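Local coordinates for protein redox-sensing transcriptional repressor rex (Thermoanaerobacter ethanolicus, PDB 3WG9) that probably represses transcription in response to the cellular NADH/NAD(+) balance, pairing a winged-helix DNA-binding domain with a Rossmann domain in a homodimer, at residues Pro16-Tyr21 and Ser47-Asp52. Numbering follows the deposited sequence.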
# COMPACT_ATOMS: atom_id res chain seq x y z
N PRO B 16 -12.33 -1.94 -0.82
CA PRO B 16 -11.86 -0.98 0.19
C PRO B 16 -11.79 0.46 -0.30
O PRO B 16 -11.94 1.36 0.53
CB PRO B 16 -10.48 -1.53 0.62
CG PRO B 16 -10.53 -3.02 0.14
CD PRO B 16 -11.32 -2.95 -1.14
N ARG B 17 -11.49 0.68 -1.57
CA ARG B 17 -11.52 2.04 -2.13
C ARG B 17 -12.94 2.61 -2.03
O ARG B 17 -13.14 3.74 -1.56
CB ARG B 17 -11.04 2.05 -3.58
CG ARG B 17 -9.62 1.47 -3.80
CD ARG B 17 -9.25 1.59 -5.30
NE ARG B 17 -9.37 2.98 -5.73
CZ ARG B 17 -9.92 3.37 -6.89
NH1 ARG B 17 -10.41 2.48 -7.73
NH2 ARG B 17 -9.94 4.65 -7.20
N TYR B 18 -13.98 1.80 -2.34
CA TYR B 18 -15.33 2.38 -2.16
C TYR B 18 -15.59 2.71 -0.70
O TYR B 18 -16.13 3.79 -0.37
CB TYR B 18 -16.40 1.41 -2.63
CG TYR B 18 -16.24 0.92 -4.06
CD1 TYR B 18 -15.73 1.74 -5.07
CD2 TYR B 18 -16.67 -0.35 -4.40
CE1 TYR B 18 -15.63 1.28 -6.38
CE2 TYR B 18 -16.62 -0.79 -5.71
CZ TYR B 18 -16.08 0.01 -6.70
OH TYR B 18 -15.99 -0.52 -7.97
N HIS B 19 -15.20 1.80 0.21
CA HIS B 19 -15.48 1.96 1.65
C HIS B 19 -14.79 3.24 2.17
O HIS B 19 -15.36 4.05 2.92
CB HIS B 19 -14.86 0.72 2.36
CG HIS B 19 -15.12 0.65 3.82
ND1 HIS B 19 -14.21 1.09 4.77
CD2 HIS B 19 -16.19 0.19 4.52
CE1 HIS B 19 -14.70 0.89 5.98
NE2 HIS B 19 -15.91 0.35 5.86
N ARG B 20 -13.55 3.44 1.80
CA ARG B 20 -12.77 4.60 2.28
C ARG B 20 -13.35 5.95 1.78
O ARG B 20 -13.38 6.95 2.49
CB ARG B 20 -11.33 4.44 1.74
CG ARG B 20 -10.29 5.49 2.26
CD ARG B 20 -8.81 5.03 2.05
NE ARG B 20 -8.55 4.40 0.77
CZ ARG B 20 -8.37 5.05 -0.39
NH1 ARG B 20 -8.46 6.37 -0.40
NH2 ARG B 20 -8.12 4.41 -1.55
N TYR B 21 -13.79 5.99 0.53
CA TYR B 21 -14.40 7.19 -0.02
C TYR B 21 -15.77 7.51 0.64
O TYR B 21 -15.98 8.67 1.02
CB TYR B 21 -14.51 7.15 -1.54
CG TYR B 21 -15.14 8.40 -2.11
CD1 TYR B 21 -14.61 9.66 -1.81
CD2 TYR B 21 -16.26 8.34 -2.93
CE1 TYR B 21 -15.17 10.82 -2.29
CE2 TYR B 21 -16.84 9.52 -3.44
CZ TYR B 21 -16.28 10.76 -3.11
OH TYR B 21 -16.80 11.95 -3.59
N SER B 47 -21.32 1.32 -14.30
CA SER B 47 -21.85 -0.06 -14.50
C SER B 47 -20.97 -1.09 -13.77
O SER B 47 -21.48 -2.04 -13.19
CB SER B 47 -22.03 -0.37 -15.97
OG SER B 47 -20.80 -0.32 -16.68
N GLN B 48 -19.64 -0.91 -13.82
CA GLN B 48 -18.75 -1.84 -13.10
C GLN B 48 -19.03 -1.71 -11.60
O GLN B 48 -19.00 -2.69 -10.86
CB GLN B 48 -17.27 -1.55 -13.40
CG GLN B 48 -16.29 -2.61 -12.82
CD GLN B 48 -16.58 -3.98 -13.35
OE1 GLN B 48 -16.43 -4.21 -14.52
NE2 GLN B 48 -17.03 -4.90 -12.50
N ILE B 49 -19.30 -0.50 -11.13
CA ILE B 49 -19.52 -0.36 -9.69
C ILE B 49 -20.81 -1.09 -9.32
O ILE B 49 -20.87 -1.78 -8.30
CB ILE B 49 -19.67 1.08 -9.28
CG1 ILE B 49 -18.29 1.78 -9.38
CG2 ILE B 49 -20.22 1.11 -7.89
CD1 ILE B 49 -18.41 3.31 -9.19
N ARG B 50 -21.84 -0.96 -10.16
CA ARG B 50 -23.10 -1.69 -9.87
C ARG B 50 -22.82 -3.20 -9.85
O ARG B 50 -23.27 -3.93 -8.96
CB ARG B 50 -24.14 -1.40 -10.97
CG ARG B 50 -24.63 0.01 -10.98
CD ARG B 50 -25.84 0.11 -11.98
NE ARG B 50 -26.13 1.53 -12.08
CZ ARG B 50 -25.66 2.34 -13.01
NH1 ARG B 50 -25.08 1.84 -14.09
NH2 ARG B 50 -25.87 3.65 -12.87
N GLN B 51 -22.06 -3.67 -10.82
CA GLN B 51 -21.72 -5.07 -10.89
C GLN B 51 -20.90 -5.57 -9.66
O GLN B 51 -21.14 -6.69 -9.14
CB GLN B 51 -20.89 -5.29 -12.13
CG GLN B 51 -20.74 -6.81 -12.46
CD GLN B 51 -20.16 -7.06 -13.87
OE1 GLN B 51 -18.95 -7.18 -14.05
NE2 GLN B 51 -21.03 -7.08 -14.87
N ASP B 52 -20.00 -4.72 -9.20
CA ASP B 52 -19.18 -5.06 -8.01
C ASP B 52 -20.08 -5.28 -6.79
O ASP B 52 -19.93 -6.27 -6.10
CB ASP B 52 -18.17 -3.97 -7.66
CG ASP B 52 -17.01 -3.90 -8.67
OD1 ASP B 52 -16.82 -4.85 -9.48
OD2 ASP B 52 -16.21 -2.93 -8.60
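Y18 reaches across to I49 and D52 within the winged-helix DNA-binding domain, joining helix 9-27 to helix 46-54; the touching residues fall in the predicted helix-turn-helix region. The helices stand well apart, the nearest CA atoms being those of Y18 and I49 at 9.0 Å, and Y18 is the residue of 16-21 that makes the contact, supplying 79 of the 142 Å² buried. Its chi1 of -55° sets CG anti to the carbonyl carbon, which aims the ring at the other helix.

The tight part lies at the hydroxyl. Y18 OH donates to D52 OD2 over 2.5 Å, a short bond using the anti lone pair of the acceptor. OD2 sits at the ring edge, in its plane, while the carboxylate is turned 35° from the ring. I49 closes in obliquely, its CG1 lying 3.5 Å from Y18 OH, so that an apolar branch packs beside the hydroxyl. V44 touches both Y18 and I49, and M42 and L75 also pack on Y18, consistent with the burial of all three touching residues.

The solvent side of the contact is carried by R50, whose CB points away from helix 9-27, and by the exposed S47 and Q51. Q48, partly exposed, does not touch Y18 but probably steadies the acceptor indirectly. R14 also forms a salt bridge to D52 OD2, which probably favours the ionised form. On the other carboxylate oxygen, Q48 NE2 donates to D52 OD1 at 3.0 Å, arriving from above the carboxylate plane, 46° out of it.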